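Local coordinates for protein of unknown function with a Fic domain (Bacteroides thetaiotaomicron VPI-5482, PDB 3CUC), which is of unknown function but carries a Fic/DOC family domain within a largely helical single chain, at residues E61-G64 with D70-E73. Residues are numbered along the deposited sequence; the frame is centred on the assembly and turned at random.
Sequences ETSG and DYEE
With CG anti to its own carbonyl carbon (chi1 -78°), Tyr71 sends its ring out from the first turn of helix 68-89 toward the connecting loop, where Thr62 lies across it. Thr62 in turn has its methyl CG2 anti to its carbonyl carbon and beside the backbone N, while OG1 sits between the backbone N and the carbonyl carbon. That setting lays CG2 over one face of the ring as a CH-pi contact, 3.8 Å from the Tyr71 centroid and 16° off the ring normal, displaced toward the rim. Thr62 CB completes the packing 3.6 Å from Tyr71 CZ. A beta-branched residue suits this place because its methyl can rest on the aromatic carbons while OG1, on the other branch, is directed away from the ring. In this predominantly alpha-helical Fic-domain protein, the tyrosine ties the extended backbone that follows helix 50-59 to the start of helix 68-89. Tyr71 OH accepts a nearly straight hydrogen bond from Ser63 N, 3.1 Å long at 172°; Ser63 uses its main-chain N-H, so this bond does not depend on its side chain. Tyrosine combines a flat surface for the threonine with a hydroxyl carried far enough from the helix to meet the loop backbone. Ser63 O also lies 3.1 Å from Tyr71 OH, at an angle too poor for a hydrogen bond, and accepts one from Gln52 NE2.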
loop_
_atom_site.group_PDB
_atom_site.type_symbol
_atom_site.label_atom_id
_atom_site.label_comp_id
_atom_site.label_asym_id
_atom_site.label_seq_id
_atom_site.Cartn_x
_atom_site.Cartn_y
_atom_site.Cartn_z
ATOM N N GLU A 61 4.398 18.239 16.331
ATOM C CA GLU A 61 4.173 19.682 16.256
ATOM C C GLU A 61 3.491 20.046 14.917
ATOM O O GLU A 61 3.684 19.371 13.898
ATOM C CB GLU A 61 5.493 20.448 16.452
ATOM C CG GLU A 61 5.340 21.759 17.224
ATOM N N THR A 62 2.664 21.087 14.950
ATOM C CA THR A 62 2.003 21.601 13.766
ATOM C C THR A 62 2.708 22.883 13.362
ATOM O O THR A 62 3.302 23.568 14.201
ATOM C CB THR A 62 0.502 21.893 14.012
ATOM O OG1 THR A 62 0.343 23.007 14.910
ATOM C CG2 THR A 62 -0.198 20.676 14.578
ATOM N N SER A 63 2.625 23.210 12.080
ATOM C CA SER A 63 3.330 24.362 11.520
ATOM C C SER A 63 2.638 24.846 10.255
ATOM O O SER A 63 2.062 24.058 9.512
ATOM C CB SER A 63 4.761 23.964 11.182
ATOM O OG SER A 63 4.775 22.740 10.457
ATOM N N GLY A 64 2.706 26.138 9.991
ATOM C CA GLY A 64 2.090 26.663 8.790
ATOM C C GLY A 64 0.583 26.511 8.837
ATOM O O GLY A 64 -0.014 26.398 9.925
ATOM N N ASP A 70 -6.482 17.234 8.128
ATOM C CA ASP A 70 -5.261 16.816 7.442
ATOM C C ASP A 70 -4.246 16.237 8.420
ATOM O O ASP A 70 -3.583 15.251 8.113
ATOM C CB ASP A 70 -4.608 17.973 6.696
ATOM C CG ASP A 70 -5.426 18.457 5.524
ATOM O OD1 ASP A 70 -5.305 17.884 4.415
ATOM O OD2 ASP A 70 -6.161 19.443 5.717
ATOM N N TYR A 71 -4.112 16.847 9.595
ATOM C CA TYR A 71 -3.190 16.332 10.615
ATOM C C TYR A 71 -3.696 15.019 11.170
ATOM O O TYR A 71 -2.909 14.111 11.403
ATOM C CB TYR A 71 -2.957 17.335 11.753
ATOM C CG TYR A 71 -1.995 18.448 11.394
ATOM C CD1 TYR A 71 -0.697 18.165 10.995
ATOM C CD2 TYR A 71 -2.385 19.784 11.455
ATOM C CE1 TYR A 71 0.185 19.183 10.652
ATOM C CE2 TYR A 71 -1.509 20.806 11.120
ATOM C CZ TYR A 71 -0.229 20.496 10.722
ATOM O OH TYR A 71 0.640 21.498 10.386
ATOM N N GLU A 72 -5.006 14.905 11.357
ATOM C CA GLU A 72 -5.574 13.679 11.899
ATOM C C GLU A 72 -5.406 12.509 10.933
ATOM O O GLU A 72 -4.983 11.454 11.378
ATOM C CB GLU A 72 -7.049 13.831 12.280
ATOM C CG GLU A 72 -7.414 15.020 13.182
ATOM C CD GLU A 72 -6.972 14.872 14.625
ATOM O OE1 GLU A 72 -6.090 14.029 14.909
ATOM O OE2 GLU A 72 -7.517 15.620 15.480
ATOM N N GLU A 73 -5.720 12.674 9.636
ATOM C CA GLU A 73 -5.618 11.559 8.685
ATOM C C GLU A 73 -4.164 11.128 8.529
ATOM O O GLU A 73 -3.866 9.939 8.459
ATOM C CB GLU A 73 -6.227 11.896 7.312
ATOM C CG GLU A 73 -7.745 11.856 7.274
ATOM C CD GLU A 73 -8.305 11.865 5.863
ATOM O OE1 GLU A 73 -7.535 11.684 4.896
ATOM O OE2 GLU A 73 -9.533 12.051 5.724
#